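Local coordinates for UPF0230 protein TM1468 (Thermotoga maritima, PDB 1VPV), which binds long-chain fatty acids such as palmitate and may take part in lipid transport or fatty acid metabolism, at residues V19-E31 against D270-T282. Residues are numbered along the deposited sequence; the frame is centred on the assembly and turned at random.
Sequences VDSTADVPFSWME and DEIISPMGKVITT. With PLM (palmitic acid), chain D.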
loop_
_atom_site.group_PDB
_atom_site.type_symbol
_atom_site.label_atom_id
_atom_site.label_comp_id
_atom_site.label_asym_id
_atom_site.label_seq_id
_atom_site.Cartn_x
_atom_site.Cartn_y
_atom_site.Cartn_z
ATOM N N VAL A 19 -3.851 5.173 8.185
ATOM C CA VAL A 19 -2.908 4.219 7.535
ATOM C C VAL A 19 -1.517 4.842 7.660
ATOM O O VAL A 19 -1.377 6.008 8.009
ATOM C CB VAL A 19 -3.251 3.931 6.057
ATOM C CG1 VAL A 19 -4.702 3.374 5.920
ATOM C CG2 VAL A 19 -3.079 5.194 5.189
ATOM N N ASP A 20 -0.494 4.052 7.398
ATOM C CA ASP A 20 0.857 4.543 7.350
ATOM C C ASP A 20 1.213 4.959 5.924
ATOM O O ASP A 20 0.476 4.646 4.985
ATOM C CB ASP A 20 1.807 3.503 7.918
ATOM C CG ASP A 20 1.915 2.265 7.053
ATOM O OD1 ASP A 20 2.443 2.361 5.902
ATOM O OD2 ASP A 20 1.499 1.195 7.557
ATOM N N SER A 21 2.322 5.695 5.768
ATOM C CA SER A 21 2.669 6.275 4.467
ATOM C C SER A 21 2.924 5.222 3.372
ATOM O O SER A 21 2.793 5.512 2.185
ATOM C CB SER A 21 3.891 7.160 4.589
ATOM O OG SER A 21 4.974 6.399 5.057
ATOM N N THR A 22 3.279 4.010 3.785
ATOM C CA THR A 22 3.447 2.896 2.852
ATOM C C THR A 22 2.132 2.379 2.242
ATOM O O THR A 22 2.182 1.534 1.393
ATOM C CB THR A 22 4.160 1.681 3.508
ATOM O OG1 THR A 22 3.256 0.977 4.346
ATOM C CG2 THR A 22 5.314 2.137 4.328
ATOM N N ALA A 23 0.993 2.866 2.709
ATOM C CA ALA A 23 -0.295 2.598 2.072
ATOM C C ALA A 23 -0.508 3.319 0.732
ATOM O O ALA A 23 -1.415 2.936 -0.029
ATOM C CB ALA A 23 -1.478 2.929 3.032
ATOM N N ASP A 24 0.295 4.361 0.464
ATOM C CA ASP A 24 0.213 5.115 -0.790
ATOM C C ASP A 24 -1.252 5.458 -1.086
ATOM O O ASP A 24 -1.763 5.207 -2.187
ATOM C CB ASP A 24 0.805 4.301 -1.951
ATOM C CG ASP A 24 2.268 3.935 -1.746
ATOM O OD1 ASP A 24 2.981 4.672 -1.026
ATOM O OD2 ASP A 24 2.722 2.911 -2.345
ATOM N N VAL A 25 -1.925 6.009 -0.084
ATOM C CA VAL A 25 -3.350 6.310 -0.151
ATOM C C VAL A 25 -3.636 7.412 -1.172
ATOM O O VAL A 25 -2.918 8.435 -1.203
ATOM C CB VAL A 25 -3.931 6.698 1.266
ATOM C CG1 VAL A 25 -3.372 8.033 1.760
ATOM C CG2 VAL A 25 -5.469 6.716 1.245
ATOM N N PRO A 26 -4.670 7.224 -2.025
ATOM C CA PRO A 26 -4.949 8.268 -3.042
ATOM C C PRO A 26 -5.213 9.601 -2.383
ATOM O O PRO A 26 -5.841 9.637 -1.323
ATOM C CB PRO A 26 -6.179 7.737 -3.765
ATOM C CG PRO A 26 -6.116 6.209 -3.526
ATOM C CD PRO A 26 -5.600 6.091 -2.128
ATOM N N PHE A 27 -4.723 10.693 -2.955
ATOM C CA PHE A 27 -4.790 11.967 -2.217
ATOM C C PHE A 27 -6.218 12.302 -1.822
ATOM O O PHE A 27 -6.446 12.732 -0.695
ATOM C CB PHE A 27 -4.104 13.123 -2.988
ATOM C CG PHE A 27 -2.641 12.869 -3.224
ATOM C CD1 PHE A 27 -1.767 12.761 -2.146
ATOM C CD2 PHE A 27 -2.151 12.639 -4.501
ATOM C CE1 PHE A 27 -0.415 12.453 -2.344
ATOM C CE2 PHE A 27 -0.790 12.351 -4.713
ATOM C CZ PHE A 27 0.068 12.255 -3.629
ATOM N N SER A 28 -7.175 12.090 -2.732
ATOM C CA SER A 28 -8.540 12.578 -2.532
ATOM C C SER A 28 -9.295 11.788 -1.481
ATOM O O SER A 28 -10.262 12.278 -0.910
ATOM C CB SER A 28 -9.323 12.573 -3.848
ATOM O OG SER A 28 -9.193 11.335 -4.523
ATOM N N TRP A 29 -8.867 10.564 -1.216
ATOM C CA TRP A 29 -9.556 9.714 -0.269
ATOM C C TRP A 29 -9.306 10.148 1.136
ATOM O O TRP A 29 -10.016 9.712 2.045
ATOM C CB TRP A 29 -9.093 8.291 -0.386
ATOM C CG TRP A 29 -9.553 7.598 -1.618
ATOM C CD1 TRP A 29 -10.013 8.163 -2.765
ATOM C CD2 TRP A 29 -9.555 6.195 -1.824
ATOM N NE1 TRP A 29 -10.323 7.198 -3.676
ATOM C CE2 TRP A 29 -10.052 5.972 -3.126
ATOM C CE3 TRP A 29 -9.197 5.094 -1.021
ATOM C CZ2 TRP A 29 -10.202 4.701 -3.657
ATOM C CZ3 TRP A 29 -9.342 3.829 -1.529
ATOM C CH2 TRP A 29 -9.839 3.633 -2.853
HETATM N N MSE A 30 -8.305 10.986 1.350
HETATM C CA MSE A 30 -7.975 11.355 2.731
HETATM C C MSE A 30 -9.120 12.125 3.367
HETATM O O MSE A 30 -9.602 11.758 4.444
HETATM C CB MSE A 30 -6.688 12.148 2.782
HETATM C CG MSE A 30 -5.523 11.308 2.377
HETATM SE SE MSE A 30 -3.789 12.098 2.798
HETATM C CE MSE A 30 -3.811 13.488 1.441
ATOM N N GLU A 31 -9.595 13.144 2.654
ATOM C CA GLU A 31 -10.727 13.936 3.093
ATOM C C GLU A 31 -12.058 13.173 2.870
ATOM O O GLU A 31 -12.951 13.203 3.695
ATOM C CB GLU A 31 -10.726 15.288 2.366
ATOM C CG GLU A 31 -10.808 16.486 3.305
ATOM N N ASP A 270 -14.638 0.467 -10.119
ATOM C CA ASP A 270 -14.045 1.736 -9.709
ATOM C C ASP A 270 -12.548 1.618 -9.831
ATOM O O ASP A 270 -11.982 0.557 -9.571
ATOM C CB ASP A 270 -14.411 2.094 -8.251
ATOM C CG ASP A 270 -14.060 3.556 -7.880
ATOM O OD1 ASP A 270 -14.925 4.423 -8.044
ATOM O OD2 ASP A 270 -12.944 3.850 -7.388
ATOM N N GLU A 271 -11.910 2.709 -10.235
ATOM C CA GLU A 271 -10.477 2.755 -10.272
ATOM C C GLU A 271 -9.942 4.136 -10.004
ATOM O O GLU A 271 -10.566 5.132 -10.326
ATOM C CB GLU A 271 -9.952 2.252 -11.616
ATOM C CG GLU A 271 -10.332 3.089 -12.789
ATOM C CD GLU A 271 -9.333 2.988 -13.951
ATOM O OE1 GLU A 271 -8.354 2.216 -13.847
ATOM O OE2 GLU A 271 -9.535 3.675 -14.979
ATOM N N ILE A 272 -8.763 4.179 -9.419
ATOM C CA ILE A 272 -8.078 5.442 -9.238
ATOM C C ILE A 272 -6.567 5.136 -9.271
ATOM O O ILE A 272 -6.164 4.011 -9.027
ATOM C CB ILE A 272 -8.523 6.116 -7.925
ATOM C CG1 ILE A 272 -7.879 7.469 -7.778
ATOM C CG2 ILE A 272 -8.197 5.226 -6.698
ATOM C CD1 ILE A 272 -8.570 8.343 -6.768
ATOM N N ILE A 273 -5.767 6.130 -9.626
ATOM C CA ILE A 273 -4.329 5.994 -9.680
ATOM C C ILE A 273 -3.722 6.703 -8.468
ATOM O O ILE A 273 -4.134 7.804 -8.126
ATOM C CB ILE A 273 -3.775 6.580 -11.010
ATOM C CG1 ILE A 273 -4.133 5.629 -12.165
ATOM C CG2 ILE A 273 -2.256 6.755 -10.960
ATOM C CD1 ILE A 273 -3.915 6.230 -13.534
ATOM N N SER A 274 -2.740 6.070 -7.836
ATOM C CA SER A 274 -2.015 6.656 -6.712
ATOM C C SER A 274 -0.494 6.509 -6.844
ATOM O O SER A 274 0.035 5.388 -6.940
ATOM C CB SER A 274 -2.447 5.981 -5.417
ATOM O OG SER A 274 -1.898 6.630 -4.296
ATOM N N PRO A 275 0.222 7.625 -6.814
ATOM C CA PRO A 275 1.670 7.510 -6.871
ATOM C C PRO A 275 2.238 6.848 -5.604
ATOM O O PRO A 275 1.757 7.088 -4.514
ATOM C CB PRO A 275 2.137 8.957 -6.969
ATOM C CG PRO A 275 1.045 9.746 -6.424
ATOM C CD PRO A 275 -0.222 9.019 -6.718
HETATM N N MSE A 276 3.247 6.017 -5.752
HETATM C CA MSE A 276 3.856 5.388 -4.581
HETATM C C MSE A 276 4.713 6.412 -3.833
HETATM O O MSE A 276 5.454 7.219 -4.448
HETATM C CB MSE A 276 4.704 4.183 -4.994
HETATM C CG MSE A 276 3.917 3.049 -5.541
HETATM SE SE MSE A 276 4.928 1.799 -6.740
HETATM C CE MSE A 276 4.364 0.042 -5.895
ATOM N N GLY A 277 4.593 6.383 -2.507
ATOM C CA GLY A 277 5.308 7.335 -1.641
ATOM C C GLY A 277 6.817 7.108 -1.586
ATOM O O GLY A 277 7.372 6.298 -2.328
ATOM N N LYS A 278 7.472 7.830 -0.686
ATOM C CA LYS A 278 8.941 7.797 -0.579
ATOM C C LYS A 278 9.465 6.428 -0.114
ATOM O O LYS A 278 10.436 5.904 -0.645
ATOM C CB LYS A 278 9.466 8.908 0.365
ATOM C CG LYS A 278 8.883 10.296 0.135
ATOM C CD LYS A 278 9.683 11.340 0.923
ATOM C CE LYS A 278 9.122 12.751 0.764
ATOM N NZ LYS A 278 9.764 13.637 1.766
ATOM N N VAL A 279 8.814 5.854 0.878
ATOM C CA VAL A 279 9.258 4.569 1.421
ATOM C C VAL A 279 9.059 3.429 0.412
ATOM O O VAL A 279 9.975 2.658 0.136
ATOM C CB VAL A 279 8.564 4.279 2.756
ATOM C CG1 VAL A 279 8.911 2.908 3.259
ATOM C CG2 VAL A 279 9.002 5.320 3.788
ATOM N N ILE A 280 7.880 3.311 -0.152
ATOM C CA ILE A 280 7.660 2.256 -1.115
ATOM C C ILE A 280 8.633 2.406 -2.313
ATOM O O ILE A 280 9.292 1.439 -2.742
ATOM C CB ILE A 280 6.181 2.198 -1.516
ATOM C CG1 ILE A 280 5.350 1.670 -0.325
ATOM C CG2 ILE A 280 5.981 1.347 -2.747
ATOM C CD1 ILE A 280 5.490 0.182 -0.068
ATOM N N THR A 281 8.762 3.627 -2.801
ATOM C CA THR A 281 9.655 3.894 -3.925
ATOM C C THR A 281 11.084 3.492 -3.634
ATOM O O THR A 281 11.796 2.970 -4.502
ATOM C CB THR A 281 9.642 5.384 -4.278
ATOM O OG1 THR A 281 8.303 5.743 -4.603
ATOM C CG2 THR A 281 10.502 5.660 -5.487
ATOM N N THR A 282 11.508 3.785 -2.414
ATOM C CA THR A 282 12.874 3.547 -1.984
ATOM C C THR A 282 13.172 2.075 -2.136
ATOM O O THR A 282 14.272 1.701 -2.577
ATOM C CB THR A 282 13.090 4.041 -0.538
ATOM O OG1 THR A 282 13.186 5.492 -0.530
ATOM C CG2 THR A 282 14.361 3.418 0.070
HETATM C C1 PLM D . 10.054 0.237 7.310
HETATM O O1 PLM D . 9.580 -0.163 8.414
HETATM O O2 PLM D . 11.234 0.703 7.219
HETATM C C2 PLM D . 9.158 0.169 6.094
HETATM C C3 PLM D . 9.512 -1.013 5.214
HETATM C C4 PLM D . 8.692 -0.971 3.931
HETATM C C5 PLM D . 9.119 -2.127 3.032
HETATM C C6 PLM D . 8.356 -2.153 1.733
HETATM C C7 PLM D . 8.727 -3.341 0.859
HETATM C C8 PLM D . 8.269 -3.129 -0.581
HETATM C C9 PLM D . 6.774 -3.316 -0.723
HETATM C CA PLM D . 6.294 -3.025 -2.131
HETATM C CB PLM D . 4.820 -3.374 -2.277
HETATM C CC PLM D . 4.270 -2.810 -3.585
HETATM C CD PLM D . 2.826 -3.277 -3.862
HETATM C CE PLM D . 2.199 -2.549 -5.037
HETATM C CF PLM D . 0.850 -3.127 -5.434
HETATM C CG PLM D . -0.300 -2.574 -4.588
HETATM O O HOH W 1 5.349 5.038 0.483
HETATM O O HOH W 2 -4.211 9.811 -6.082
#
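Asp24 takes both direct hydrogen bonds between the loop after strand 15-20 and the segment 270-282, one from Ser274 OG and one from Gly277 N. The Asp24 carboxylate, set beside its own backbone N and anti to the carbonyl carbon (chi1 -60°), lies against the backbone of Met276 and Gly277, between strand 267-275 and helix 278-284. Gly277 N, at the N-cap position of that helix, gives a nearly straight bond (168°) to Asp24 OD1 over 2.8 Å, arriving from above the carboxylate plane. Water 1 is hydrogen-bonded to the same oxygen and to Ile280 N, linking it to the first turn of the helix. Asp24 OD2 is hydrogen-bonded to Ser134 OG and is flanked by Met276 CG at 3.4 Å and Ile280 CG1. An alanine here would probably leave Gly277 N and Ser134 OG without their carboxylate partner and water 1 with one contact fewer. Farther along, Ser274 OG donates to Asp24 O, 2.5 Å away and above the carbonyl plane, while water 2 bridges Phe27 N to Ile273 O.

The two segments thus join the two sheets of the DegV fold, and palmitate runs along one side of the junction: Ile280 CD1 and Val279 CG1 touch its chain, and the terminal methyl CE of Met276, present as selenomethionine, lies 3.5 Å from PLM CE. Ser108 and Thr75 bind the same ligand through hydrogen bonds.

Apolar contacts flank the polar centre. Toward the ligand, the Thr22 methyl CG2 touches Val279 CG1 at 3.8 Å. At the other end, Ile272 CG2 meets both Trp29 CZ2 (3.7 Å) and Pro26 CG; with Ile272 CG1 anti to the backbone N (chi1 -176°), CD1 extends to Trp29 NE1 and Ser28 OG. Pro26 CG also covers one face of the indole, over its centre. Phe27 CE2 meets Pro275 CG obliquely at 3.6 Å.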